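Polysaccharide deacetylase-like protein (Bacillus anthracis, PDB 4V33) probably removes acetyl groups from a polysaccharide as a zinc-containing hydrolase, and is one of two putative deacetylases required for osmotic stability and cell shape maintenance. Local coordinates at residues Asn52-Glu57 with Ser136-Glu141; Thr61-Thr66 with Tyr77-Thr82; Gln142-Leu147 with Gly191-Val196; Gln46-Tyr51 with Met65-Asp70. One frame throughout, in Å; residues are numbered along the deposited sequence. Where two conformers were deposited one is given.

Contact 1 (Asn52-Glu57 with Ser136-Glu141); sequences NPITHE and SAITFE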
loop_
_atom_site.group_PDB
_atom_site.type_symbol
_atom_site.label_atom_id
_atom_site.label_comp_id
_atom_site.label_asym_id
_atom_site.label_seq_id
_atom_site.Cartn_x
_atom_site.Cartn_y
_atom_site.Cartn_z
ATOM N N ASN A 52 -22.731 7.056 -10.673
ATOM C CA ASN A 52 -22.332 8.454 -10.743
ATOM C C ASN A 52 -20.853 8.584 -10.400
ATOM O O ASN A 52 -20.370 7.922 -9.485
ATOM C CB ASN A 52 -23.182 9.308 -9.802
ATOM C CG ASN A 52 -24.654 9.278 -10.158
ATOM O OD1 ASN A 52 -25.028 8.886 -11.262
ATOM N ND2 ASN A 52 -25.497 9.697 -9.223
ATOM N N PRO A 53 -20.123 9.424 -11.148
ATOM C CA PRO A 53 -18.675 9.564 -10.959
ATOM C C PRO A 53 -18.291 9.856 -9.513
ATOM O O PRO A 53 -18.987 10.600 -8.821
ATOM C CB PRO A 53 -18.328 10.764 -11.840
ATOM C CG PRO A 53 -19.350 10.738 -12.914
ATOM C CD PRO A 53 -20.617 10.248 -12.265
ATOM N N ILE A 54 -17.195 9.259 -9.063
ATOM C CA ILE A 54 -16.684 9.521 -7.729
ATOM C C ILE A 54 -15.236 9.965 -7.803
ATOM O O ILE A 54 -14.581 9.801 -8.833
ATOM C CB ILE A 54 -16.784 8.282 -6.821
ATOM C CG1 ILE A 54 -16.092 7.083 -7.474
ATOM C CG2 ILE A 54 -18.238 7.977 -6.510
ATOM C CD1 ILE A 54 -15.992 5.862 -6.568
ATOM N N THR A 55 -14.748 10.546 -6.713
ATOM C CA THR A 55 -13.338 10.889 -6.588
ATOM C C THR A 55 -12.819 10.228 -5.327
ATOM O O THR A 55 -13.569 9.548 -4.625
ATOM C CB THR A 55 -13.115 12.405 -6.479
ATOM O OG1 THR A 55 -13.610 12.877 -5.217
ATOM C CG2 THR A 55 -13.814 13.137 -7.614
ATOM N N HIS A 56 -11.541 10.430 -5.023
ATOM C CA HIS A 56 -10.942 9.821 -3.837
ATOM C C HIS A 56 -11.589 10.314 -2.540
ATOM O O HIS A 56 -11.461 9.675 -1.495
ATOM C CB HIS A 56 -9.430 10.072 -3.800
ATOM C CG HIS A 56 -9.059 11.516 -3.660
ATOM N ND1 HIS A 56 -9.012 12.379 -4.732
ATOM C CD2 HIS A 56 -8.707 12.246 -2.574
ATOM C CE1 HIS A 56 -8.654 13.580 -4.314
ATOM N NE2 HIS A 56 -8.462 13.527 -3.009
ATOM N N GLU A 57 -12.281 11.448 -2.615
ATOM C CA GLU A 57 -12.940 12.021 -1.448
ATOM C C GLU A 57 -14.380 11.538 -1.285
ATOM O O GLU A 57 -15.002 11.784 -0.255
ATOM C CB GLU A 57 -12.917 13.551 -1.518
ATOM C CG GLU A 57 -11.519 14.150 -1.447
ATOM C CD GLU A 57 -11.527 15.666 -1.513
ATOM O OE1 GLU A 57 -11.954 16.219 -2.550
ATOM O OE2 GLU A 57 -11.103 16.308 -0.528
ATOM N N SER A 136 -19.519 -6.129 -11.644
ATOM C CA SER A 136 -18.612 -4.995 -11.730
ATOM C C SER A 136 -18.027 -4.741 -10.352
ATOM O O SER A 136 -18.119 -5.585 -9.459
ATOM C CB SER A 136 -19.350 -3.751 -12.234
ATOM O OG SER A 136 -18.434 -2.720 -12.598
ATOM N N ALA A 137 -17.413 -3.577 -10.197
ATOM C CA ALA A 137 -16.845 -3.172 -8.930
ATOM C C ALA A 137 -16.815 -1.656 -8.857
ATOM O O ALA A 137 -16.855 -0.965 -9.882
ATOM C CB ALA A 137 -15.442 -3.743 -8.758
ATOM N N ILE A 138 -16.770 -1.151 -7.633
ATOM C CA ILE A 138 -16.582 0.270 -7.391
ATOM C C ILE A 138 -15.544 0.426 -6.290
ATOM O O ILE A 138 -15.545 -0.323 -5.315
ATOM C CB ILE A 138 -17.898 0.960 -6.992
ATOM C CG1 ILE A 138 -17.670 2.457 -6.776
ATOM C CG2 ILE A 138 -18.520 0.305 -5.757
ATOM C CD1 ILE A 138 -18.947 3.248 -6.668
ATOM N N THR A 139 -14.642 1.387 -6.456
ATOM C CA THR A 139 -13.571 1.566 -5.486
ATOM C C THR A 139 -13.581 2.952 -4.855
ATOM O O THR A 139 -13.458 3.965 -5.545
ATOM C CB THR A 139 -12.190 1.305 -6.117
ATOM O OG1 THR A 139 -12.125 -0.052 -6.578
ATOM C CG2 THR A 139 -11.087 1.544 -5.083
ATOM N N PHE A 140 -13.745 2.979 -3.536
ATOM C CA PHE A 140 -13.577 4.194 -2.752
ATOM C C PHE A 140 -12.161 4.186 -2.188
ATOM O O PHE A 140 -11.860 3.439 -1.258
ATOM C CB PHE A 140 -14.632 4.253 -1.633
ATOM C CG PHE A 140 -16.034 4.447 -2.151
ATOM C CD1 PHE A 140 -16.803 3.362 -2.530
ATOM C CD2 PHE A 140 -16.559 5.720 -2.295
ATOM C CE1 PHE A 140 -18.081 3.545 -3.028
ATOM C CE2 PHE A 140 -17.836 5.907 -2.792
ATOM C CZ PHE A 140 -18.597 4.818 -3.159
ATOM N N GLU A 141 -11.294 5.005 -2.776
ATOM C CA GLU A 141 -9.858 4.945 -2.492
ATOM C C GLU A 141 -9.526 4.980 -1.011
ATOM O O GLU A 141 -10.024 5.831 -0.273
ATOM C CB GLU A 141 -9.112 6.081 -3.199
ATOM C CG GLU A 141 -9.075 5.963 -4.713
ATOM C CD GLU A 141 -8.306 4.743 -5.199
ATOM O OE1 GLU A 141 -7.478 4.208 -4.436
ATOM O OE2 GLU A 141 -8.537 4.315 -6.354
HETATM O O HOH W 1 -12.553 6.797 -4.696
#
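I54 sets CG1 between its backbone N and carbonyl carbon (chi1 54°), and the anti chi2 (173°) then carries CD1 on toward I138, T139 and F140. The single methyl makes nearly all of the side-chain contact at this end. I54 CD1 sits 3.8 Å from I138 CG1, which that residue turns anti to its own backbone N. Over one face of the F140 ring, displaced toward the rim, I54 CD1 lies 4.2 Å from F140 CE2. I54 CD1 is nearer still, at 3.3 Å, to the carbonyl oxygen T139 O. Isoleucine suits this place because its longer branch, ending in CD1, reaches both an aliphatic chain and an aromatic face. Farther along, H56 CB rests 4.0 Å from E141 CB, and both side chains then lead away; the carboxylate of E141 is hydrogen-bonded through OE1 to N194.

Between these two apolar points the backbones are joined through one water. It donates to T55 O and to T139 O and accepts from E141 N at 2.9 Å, so it serves the polar groups where strand 136-140 gives out. T55 bends its own loop in an ST turn, OG1 accepting from E57 N. The loop 52-57, which follows strand 48-51 and precedes strand 60-66, thus lies against the end of strand 130-140, an outermost strand of its sheet, which pairs with strand 115-124.

Contact 2 (Thr61-Thr66 with Tyr77-Thr82); sequences TTIHMT and YKIWRT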
loop_
_atom_site.group_PDB
_atom_site.type_symbol
_atom_site.label_atom_id
_atom_site.label_comp_id
_atom_site.label_asym_id
_atom_site.label_seq_id
_atom_site.Cartn_x
_atom_site.Cartn_y
_atom_site.Cartn_z
ATOM N N THR A 61 -22.503 7.280 -3.832
ATOM C CA THR A 61 -22.862 7.469 -5.231
ATOM C C THR A 61 -24.201 6.793 -5.482
ATOM O O THR A 61 -24.855 6.341 -4.543
ATOM C CB THR A 61 -21.804 6.866 -6.183
ATOM O OG1 THR A 61 -22.142 7.183 -7.536
ATOM C CG2 THR A 61 -21.725 5.348 -6.020
ATOM N N THR A 62 -24.614 6.741 -6.742
ATOM C CA THR A 62 -25.811 6.005 -7.114
ATOM C C THR A 62 -25.481 5.036 -8.238
ATOM O O THR A 62 -24.869 5.415 -9.235
ATOM C CB THR A 62 -26.941 6.949 -7.560
ATOM O OG1 THR A 62 -27.236 7.869 -6.501
ATOM C CG2 THR A 62 -28.193 6.160 -7.911
ATOM N N ILE A 63 -25.886 3.782 -8.065
ATOM C CA ILE A 63 -25.651 2.743 -9.061
ATOM C C ILE A 63 -26.857 2.623 -9.992
ATOM O O ILE A 63 -28.000 2.743 -9.556
ATOM C CB ILE A 63 -25.377 1.386 -8.370
ATOM C CG1 ILE A 63 -24.112 1.482 -7.511
ATOM C CG2 ILE A 63 -25.245 0.262 -9.391
ATOM C CD1 ILE A 63 -23.938 0.326 -6.542
ATOM N N HIS A 64 -26.599 2.406 -11.278
ATOM C CA HIS A 64 -27.671 2.208 -12.245
ATOM C C HIS A 64 -27.367 1.011 -13.127
ATOM O O HIS A 64 -26.215 0.583 -13.230
ATOM C CB HIS A 64 -27.821 3.435 -13.145
ATOM C CG HIS A 64 -27.994 4.721 -12.401
ATOM N ND1 HIS A 64 -29.223 5.169 -11.966
ATOM C CD2 HIS A 64 -27.095 5.660 -12.024
ATOM C CE1 HIS A 64 -29.073 6.329 -11.352
ATOM N NE2 HIS A 64 -27.792 6.648 -11.372
ATOM N N MET A 65 -28.400 0.486 -13.779
ATOM C CA MET A 65 -28.194 -0.517 -14.809
ATOM C C MET A 65 -28.763 -0.054 -16.141
ATOM O O MET A 65 -29.848 0.524 -16.200
ATOM C CB MET A 65 -28.830 -1.850 -14.430
ATOM C CG MET A 65 -28.573 -2.936 -15.464
ATOM S SD MET A 65 -27.284 -4.089 -14.978
ATOM C CE MET A 65 -27.737 -4.215 -13.274
ATOM N N THR A 66 -28.022 -0.315 -17.210
ATOM C CA THR A 66 -28.512 -0.048 -18.553
ATOM C C THR A 66 -28.334 -1.284 -19.421
ATOM O O THR A 66 -27.792 -2.295 -18.971
ATOM C CB THR A 66 -27.782 1.147 -19.192
ATOM O OG1 THR A 66 -26.365 0.957 -19.086
ATOM C CG2 THR A 66 -28.167 2.438 -18.487
ATOM N N TYR A 77 -28.727 -6.359 -6.276
ATOM C CA TYR A 77 -27.286 -6.157 -6.316
ATOM C C TYR A 77 -26.641 -6.814 -5.112
ATOM O O TYR A 77 -26.843 -6.372 -3.978
ATOM C CB TYR A 77 -26.948 -4.664 -6.277
ATOM C CG TYR A 77 -27.504 -3.831 -7.410
ATOM C CD1 TYR A 77 -26.789 -3.664 -8.585
ATOM C CD2 TYR A 77 -28.726 -3.182 -7.286
ATOM C CE1 TYR A 77 -27.280 -2.880 -9.625
ATOM C CE2 TYR A 77 -29.228 -2.389 -8.323
ATOM C CZ TYR A 77 -28.495 -2.247 -9.488
ATOM O OH TYR A 77 -28.972 -1.468 -10.524
ATOM N N LYS A 78 -25.868 -7.868 -5.351
ATOM C CA LYS A 78 -25.117 -8.499 -4.277
ATOM C C LYS A 78 -23.788 -7.767 -4.176
ATOM O O LYS A 78 -23.044 -7.684 -5.154
ATOM C CB LYS A 78 -24.872 -9.982 -4.559
ATOM C CG LYS A 78 -24.103 -10.681 -3.436
ATOM C CD LYS A 78 -23.668 -12.089 -3.828
ATOM C CE LYS A 78 -24.861 -13.006 -3.977
ATOM N NZ LYS A 78 -24.441 -14.421 -4.251
ATOM N N ILE A 79 -23.508 -7.225 -2.999
ATOM C CA ILE A 79 -22.342 -6.366 -2.833
ATOM C C ILE A 79 -21.549 -6.794 -1.614
ATOM O O ILE A 79 -22.117 -7.113 -0.560
ATOM C CB ILE A 79 -22.750 -4.886 -2.683
ATOM C CG1 ILE A 79 -23.576 -4.446 -3.895
ATOM C CG2 ILE A 79 -21.519 -3.995 -2.521
ATOM C CD1 ILE A 79 -24.011 -2.994 -3.858
ATOM N N TRP A 80 -20.230 -6.822 -1.772
ATOM C CA TRP A 80 -19.344 -7.060 -0.645
ATOM C C TRP A 80 -18.035 -6.325 -0.836
ATOM O O TRP A 80 -17.654 -5.980 -1.954
ATOM C CB TRP A 80 -19.078 -8.553 -0.447
ATOM C CG TRP A 80 -18.243 -9.213 -1.506
ATOM C CD1 TRP A 80 -16.901 -9.472 -1.452
ATOM C CD2 TRP A 80 -18.703 -9.745 -2.753
ATOM N NE1 TRP A 80 -16.498 -10.118 -2.597
ATOM C CE2 TRP A 80 -17.585 -10.299 -3.410
ATOM C CE3 TRP A 80 -19.953 -9.805 -3.382
ATOM C CZ2 TRP A 80 -17.678 -10.900 -4.665
ATOM C CZ3 TRP A 80 -20.043 -10.403 -4.628
ATOM C CH2 TRP A 80 -18.911 -10.939 -5.255
ATOM N N ARG A 81 -17.342 -6.091 0.272
ATOM C CA ARG A 81 -16.002 -5.527 0.207
ATOM C C ARG A 81 -15.028 -6.647 -0.048
ATOM O O ARG A 81 -15.013 -7.627 0.691
ATOM C CB ARG A 81 -15.636 -4.897 1.538
ATOM C CG ARG A 81 -16.291 -3.593 1.780
ATOM C CD ARG A 81 -15.774 -2.931 3.037
ATOM N NE ARG A 81 -14.395 -2.461 2.927
ATOM C CZ ARG A 81 -13.371 -2.988 3.590
ATOM N NH1 ARG A 81 -13.565 -4.020 4.395
ATOM N NH2 ARG A 81 -12.151 -2.486 3.450
ATOM N N THR A 82 -14.202 -6.488 -1.073
ATOM C CA THR A 82 -13.205 -7.496 -1.412
ATOM C C THR A 82 -12.373 -7.892 -0.191
ATOM O O THR A 82 -12.112 -9.079 0.042
ATOM C CB THR A 82 -12.297 -6.981 -2.523
ATOM O OG1 THR A 82 -13.099 -6.737 -3.689
ATOM C CG2 THR A 82 -11.215 -7.993 -2.853
#
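Y77 OH is hydrogen-bonded to F101 O, which satisfies the hydroxyl where its ring reaches the backbone of H64 and M65. This is the inside of a β-sandwich, consistent with the fibronectin type III domain: strand 60-66 belongs to the three-stranded sheet, strand 74-81 to the four-stranded one. The two short segments pass 11.2 Å apart, with their directions 138° from each other, a separation bridged by side chains rather than by backbone pairing.

Y77 spans the distance because its CG stands anti to the carbonyl carbon (chi1 -60°) and the ring is long enough to reach the opposite sheet. It and I63 slide past each other in opposite directions, bringing I63 CG2 to 3.8 Å from Y77 CE1, obliquely to the ring. In the conformer described, M65 CE comes to 3.9 Å from Y77 CE1, also obliquely; its chain is bent at chi2 and chi3. I63 and M65 alternate with H64, whose CB points away from strand 74-81, so strand 60-66 offers apolar groups to the interior. Tyrosine fits here by combining an apolar ring with a hydroxyl at its far end. Farther along the pair the two isoleucines meet methyl to methyl, I63 CD1 lying 4.3 Å from I79 CD1.

Contact 3 (Gln142-Leu147 with Gly191-Val196); sequences QKVPVL and GDINKV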
loop_
_atom_site.group_PDB
_atom_site.type_symbol
_atom_site.label_atom_id
_atom_site.label_comp_id
_atom_site.label_asym_id
_atom_site.label_seq_id
_atom_site.Cartn_x
_atom_site.Cartn_y
_atom_site.Cartn_z
ATOM N N GLN A 142 -8.704 4.027 -0.585
ATOM C CA GLN A 142 -8.230 3.986 0.794
ATOM C C GLN A 142 -6.922 4.731 0.962
ATOM O O GLN A 142 -6.056 4.701 0.086
ATOM C CB GLN A 142 -8.021 2.538 1.253
ATOM C CG GLN A 142 -9.269 1.704 1.205
ATOM C CD GLN A 142 -9.175 0.443 2.041
ATOM O OE1 GLN A 142 -9.952 0.256 2.973
ATOM N NE2 GLN A 142 -8.252 -0.446 1.686
ATOM N N LYS A 143 -6.780 5.389 2.104
ATOM C CA LYS A 143 -5.509 6.012 2.449
ATOM C C LYS A 143 -4.503 4.925 2.811
ATOM O O LYS A 143 -4.866 3.864 3.334
ATOM C CB LYS A 143 -5.684 7.005 3.600
ATOM C CG LYS A 143 -5.987 6.364 4.946
ATOM C CD LYS A 143 -6.420 7.404 5.968
ATOM C CE LYS A 143 -6.669 6.773 7.330
ATOM N NZ LYS A 143 -7.729 5.728 7.275
ATOM N N VAL A 144 -3.236 5.189 2.516
ATOM C CA VAL A 144 -2.185 4.213 2.744
ATOM C C VAL A 144 -1.023 4.902 3.455
ATOM O O VAL A 144 -0.261 5.627 2.830
ATOM C CB VAL A 144 -1.667 3.637 1.409
ATOM C CG1 VAL A 144 -0.599 2.592 1.660
ATOM C CG2 VAL A 144 -2.822 3.023 0.599
ATOM N N PRO A 145 -0.906 4.694 4.778
ATOM C CA PRO A 145 0.277 5.230 5.457
ATOM C C PRO A 145 1.513 4.437 5.063
ATOM O O PRO A 145 1.490 3.203 5.012
ATOM C CB PRO A 145 -0.036 5.050 6.945
ATOM C CG PRO A 145 -1.153 4.032 7.007
ATOM C CD PRO A 145 -1.876 4.069 5.692
ATOM N N VAL A 146 2.587 5.168 4.791
ATOM C CA VAL A 146 3.864 4.573 4.434
ATOM C C VAL A 146 4.853 5.001 5.516
ATOM O O VAL A 146 5.311 6.143 5.538
ATOM C CB VAL A 146 4.325 5.030 3.039
ATOM C CG1 VAL A 146 5.658 4.376 2.673
ATOM C CG2 VAL A 146 3.251 4.696 2.000
ATOM N N LEU A 147 5.136 4.087 6.440
ATOM C CA LEU A 147 6.006 4.389 7.583
ATOM C C LEU A 147 7.466 4.453 7.176
ATOM O O LEU A 147 7.929 3.655 6.357
ATOM C CB LEU A 147 5.854 3.309 8.646
ATOM C CG LEU A 147 4.476 3.208 9.307
ATOM C CD1 LEU A 147 4.329 1.890 10.071
ATOM C CD2 LEU A 147 4.306 4.382 10.267
ATOM N N GLY A 191 -1.156 -3.155 -6.289
ATOM C CA GLY A 191 -2.472 -3.389 -6.858
ATOM C C GLY A 191 -3.506 -3.887 -5.862
ATOM O O GLY A 191 -4.683 -3.996 -6.205
ATOM N N ASP A 192 -3.079 -4.180 -4.634
ATOM C CA ASP A 192 -3.981 -4.728 -3.619
ATOM C C ASP A 192 -4.374 -3.734 -2.527
ATOM O O ASP A 192 -5.070 -4.111 -1.576
ATOM C CB ASP A 192 -3.363 -5.957 -2.944
ATOM C CG ASP A 192 -3.217 -7.137 -3.882
ATOM O OD1 ASP A 192 -3.940 -7.207 -4.906
ATOM O OD2 ASP A 192 -2.376 -8.014 -3.576
ATOM N N ILE A 193 -3.942 -2.480 -2.634
ATOM C CA ILE A 193 -4.202 -1.530 -1.544
ATOM C C ILE A 193 -5.686 -1.327 -1.227
ATOM O O ILE A 193 -6.033 -1.033 -0.083
ATOM C CB ILE A 193 -3.514 -0.159 -1.759
ATOM C CG1 ILE A 193 -3.979 0.486 -3.064
ATOM C CG2 ILE A 193 -1.995 -0.311 -1.717
ATOM C CD1 ILE A 193 -3.591 1.954 -3.182
ATOM N N ASN A 194 -6.557 -1.507 -2.220
ATOM C CA ASN A 194 -7.998 -1.379 -1.997
ATOM C C ASN A 194 -8.691 -2.723 -1.800
ATOM O O ASN A 194 -9.906 -2.783 -1.595
ATOM C CB ASN A 194 -8.646 -0.598 -3.139
ATOM C CG ASN A 194 -8.288 0.875 -3.098
ATOM O OD1 ASN A 194 -8.529 1.546 -2.094
ATOM N ND2 ASN A 194 -7.692 1.379 -4.181
ATOM N N LYS A 195 -7.902 -3.794 -1.831
ATOM C CA LYS A 195 -8.436 -5.152 -1.722
ATOM C C LYS A 195 -8.187 -5.773 -0.345
ATOM O O LYS A 195 -8.583 -6.916 -0.100
ATOM C CB LYS A 195 -7.818 -6.044 -2.801
ATOM C CG LYS A 195 -8.067 -5.558 -4.223
ATOM C CD LYS A 195 -7.475 -6.529 -5.237
ATOM C CE LYS A 195 -7.503 -5.953 -6.648
ATOM N NZ LYS A 195 -8.877 -5.708 -7.138
ATOM N N VAL A 196 -7.542 -5.016 0.537
ATOM C CA VAL A 196 -7.214 -5.486 1.882
ATOM C C VAL A 196 -7.663 -4.483 2.926
ATOM O O VAL A 196 -7.874 -3.311 2.634
ATOM C CB VAL A 196 -5.697 -5.732 2.061
ATOM C CG1 VAL A 196 -5.197 -6.724 1.009
ATOM C CG2 VAL A 196 -4.907 -4.404 2.016
#
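The amide planes of Q142 and N194 are 45° apart, and the two side chains slide past each other in opposite directions. At the edge of the Q142 amide, NE2 donates to two backbone carbonyls that both lie close to the amide plane: I193 O at 2.9 Å and V196 O at 3.0 Å. The second bond runs almost straight out from its carbonyl, with a C=O...donor angle of 175°. Two acceptors in plane for the one NH2 group fix the rotation of the amide. Glutamine suits the place because its planar NH2 can offer both hydrogens in one plane, on an extended chain long enough to reach.

N194 answers from the loop 191-196. Its OD1 accepts from Q142 N at 2.9 Å, in the carbonyl plane, and lies 3.4 Å from Q142 CG, while its ND2 is taken by E141. I193 and N194 occupy the middle of a tight turn closed by the bond from K195 N to D192 O at 2.9 Å, which presents I193 O to the glutamine. Beside these polar links, V144 CG2 packs 4.0 Å from I193 CD1, the two aliphatic side chains crossing at about a right angle. K195 adds a salt bridge to E116 of the sandwich. The arrangement is an interdomain junction, pinning the linker from the β-sandwich to the loop before strand 199-206 as the chain enters the parallel-stranded fold of the polysaccharide deacetylase family.

Contact 4 (Gln46-Tyr51 with Met65-Asp70); sequences QGKISY and MTDIKD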
loop_
_atom_site.group_PDB
_atom_site.type_symbol
_atom_site.label_atom_id
_atom_site.label_comp_id
_atom_site.label_asym_id
_atom_site.label_seq_id
_atom_site.Cartn_x
_atom_site.Cartn_y
_atom_site.Cartn_z
ATOM N N GLN A 46 -25.701 -10.126 -19.555
ATOM C CA GLN A 46 -26.448 -8.995 -20.109
ATOM C C GLN A 46 -26.489 -7.806 -19.155
ATOM O O GLN A 46 -26.391 -7.962 -17.933
ATOM C CB GLN A 46 -27.870 -9.401 -20.518
ATOM C CG GLN A 46 -28.791 -9.656 -19.346
ATOM C CD GLN A 46 -30.231 -9.903 -19.761
ATOM O OE1 GLN A 46 -30.980 -8.966 -20.048
ATOM N NE2 GLN A 46 -30.630 -11.170 -19.784
ATOM N N GLY A 47 -26.628 -6.614 -19.724
ATOM C CA GLY A 47 -26.710 -5.399 -18.941
ATOM C C GLY A 47 -25.357 -4.799 -18.621
ATOM O O GLY A 47 -24.314 -5.431 -18.795
ATOM N N LYS A 48 -25.376 -3.556 -18.160
ATOM C CA LYS A 48 -24.159 -2.863 -17.777
ATOM C C LYS A 48 -24.410 -2.092 -16.498
ATOM O O LYS A 48 -25.392 -1.362 -16.385
ATOM C CB LYS A 48 -23.703 -1.912 -18.885
ATOM C CG LYS A 48 -23.305 -2.610 -20.178
ATOM C CD LYS A 48 -22.005 -3.391 -20.018
ATOM C CE LYS A 48 -20.803 -2.457 -19.945
ATOM N NZ LYS A 48 -19.507 -3.196 -19.922
ATOM N N ILE A 49 -23.526 -2.284 -15.528
ATOM C CA ILE A 49 -23.582 -1.546 -14.282
ATOM C C ILE A 49 -22.794 -0.255 -14.445
ATOM O O ILE A 49 -21.667 -0.270 -14.939
ATOM C CB ILE A 49 -22.967 -2.361 -13.136
ATOM C CG1 ILE A 49 -23.802 -3.618 -12.874
ATOM C CG2 ILE A 49 -22.843 -1.508 -11.877
ATOM C CD1 ILE A 49 -23.114 -4.628 -11.982
ATOM N N SER A 50 -23.395 0.862 -14.054
ATOM C CA SER A 50 -22.661 2.123 -13.987
ATOM C C SER A 50 -22.990 2.825 -12.681
ATOM O O SER A 50 -23.851 2.380 -11.922
ATOM C CB SER A 50 -22.997 3.022 -15.175
ATOM O OG SER A 50 -24.365 3.382 -15.165
ATOM N N TYR A 51 -22.291 3.919 -12.410
ATOM C CA TYR A 51 -22.562 4.706 -11.218
ATOM C C TYR A 51 -22.139 6.146 -11.438
ATOM O O TYR A 51 -21.305 6.435 -12.301
ATOM C CB TYR A 51 -21.858 4.115 -9.988
ATOM C CG TYR A 51 -20.410 3.748 -10.212
ATOM C CD1 TYR A 51 -19.402 4.679 -10.023
ATOM C CD2 TYR A 51 -20.050 2.462 -10.601
ATOM C CE1 TYR A 51 -18.072 4.351 -10.224
ATOM C CE2 TYR A 51 -18.723 2.123 -10.805
ATOM C CZ TYR A 51 -17.740 3.070 -10.613
ATOM O OH TYR A 51 -16.417 2.748 -10.811
ATOM N N MET A 65 -28.400 0.486 -13.779
ATOM C CA MET A 65 -28.194 -0.517 -14.809
ATOM C C MET A 65 -28.763 -0.054 -16.141
ATOM O O MET A 65 -29.848 0.524 -16.200
ATOM C CB MET A 65 -28.830 -1.850 -14.430
ATOM C CG MET A 65 -28.573 -2.936 -15.464
ATOM S SD MET A 65 -27.284 -4.089 -14.978
ATOM C CE MET A 65 -27.737 -4.215 -13.274
ATOM N N THR A 66 -28.022 -0.315 -17.210
ATOM C CA THR A 66 -28.512 -0.048 -18.553
ATOM C C THR A 66 -28.334 -1.284 -19.421
ATOM O O THR A 66 -27.792 -2.295 -18.971
ATOM C CB THR A 66 -27.782 1.147 -19.192
ATOM O OG1 THR A 66 -26.365 0.957 -19.086
ATOM C CG2 THR A 66 -28.167 2.438 -18.487
ATOM N N ASP A 67 -28.819 -1.203 -20.658
ATOM C CA ASP A 67 -28.614 -2.253 -21.652
ATOM C C ASP A 67 -29.189 -3.613 -21.248
ATOM O O ASP A 67 -28.719 -4.651 -21.715
ATOM C CB ASP A 67 -27.124 -2.395 -21.987
ATOM C CG ASP A 67 -26.491 -1.083 -22.414
ATOM O OD1 ASP A 67 -27.192 -0.246 -23.019
ATOM O OD2 ASP A 67 -25.287 -0.887 -22.142
ATOM N N ILE A 68 -30.200 -3.610 -20.383
ATOM C CA ILE A 68 -30.865 -4.857 -20.010
ATOM C C ILE A 68 -31.738 -5.323 -21.159
ATOM O O ILE A 68 -32.468 -4.527 -21.750
ATOM C CB ILE A 68 -31.750 -4.703 -18.767
ATOM C CG1 ILE A 68 -30.935 -4.201 -17.582
ATOM C CG2 ILE A 68 -32.390 -6.039 -18.400
ATOM C CD1 ILE A 68 -31.739 -4.100 -16.301
ATOM N N LYS A 69 -31.668 -6.613 -21.471
ATOM C CA LYS A 69 -32.465 -7.164 -22.560
ATOM C C LYS A 69 -33.769 -7.794 -22.086
ATOM O O LYS A 69 -34.800 -7.605 -22.705
ATOM C CB LYS A 69 -31.639 -8.143 -23.393
ATOM C CG LYS A 69 -30.471 -7.462 -24.090
ATOM C CD LYS A 69 -30.937 -6.206 -24.824
ATOM C CE LYS A 69 -29.799 -5.224 -25.044
ATOM N NZ LYS A 69 -30.257 -3.991 -25.751
ATOM N N ASP A 70 -33.731 -8.532 -20.983
ATOM C CA ASP A 70 -34.950 -9.101 -20.422
ATOM C C ASP A 70 -35.842 -8.034 -19.789
ATOM O O ASP A 70 -35.361 -7.010 -19.297
ATOM C CB ASP A 70 -34.602 -10.137 -19.342
ATOM C CG ASP A 70 -34.442 -11.543 -19.897
ATOM O OD1 ASP A 70 -35.459 -12.262 -19.989
ATOM O OD2 ASP A 70 -33.301 -11.935 -20.220
HETATM O O HOH W 2 -26.990 -6.220 -22.519
HETATM O O HOH W 3 -25.401 1.531 -16.685
#
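Q46 and the loop 68-70 form the tightly bonded end of this contact, whereas K48 and D67 make its loose, exposed flank. Q46 OE1 accepts from two backbone groups, K69 N at 2.8 Å and D70 N at 2.9 Å, the latter in the carbonyl plane and on a lone pair. Q46 NE2 completes the grip, donating to D70 OD2 on its anti lone pair at 2.8 Å. G47 suits the next position because its positive phi (87°) would jam a CB against the preceding carbonyl oxygen. K48 N and T66 O then bond at 2.8 Å, within a hydrogen-bonded antiparallel pair.

On the open flank K48 CG passes D67 OD2 at 3.3 Å, but the ammonium bends off, NZ staying 6.6 Å from that oxygen. A water joins K48 O, S50 OG and T66 OG1. Strand 48-51 is the outer strand of its sheet, beside strand 60-66, while Q46 and I49 touch strand 130-140 of the facing sheet.

From the N terminus, contact 4 is the first to close, tying 46-51 to 65-70 and shutting the opening β-hairpin. Contact 1 starts in the loop of that hairpin, at 52-57, and does not close until 136-141, so it crosses contact 4. Contact 2 is nested inside contact 1: it starts on 61-66, sharing M65 and T66 with contact 4, and closes at 77-82, taking the chain from one sheet of the sandwich to the other. Contact 3 comes in series after all of these, from 142-147 to 191-196, and meets contact 1 through E141 and N194. Contacts 1, 2 and 4 knit the sandwich; contact 3 joins its exit to the deacetylase fold.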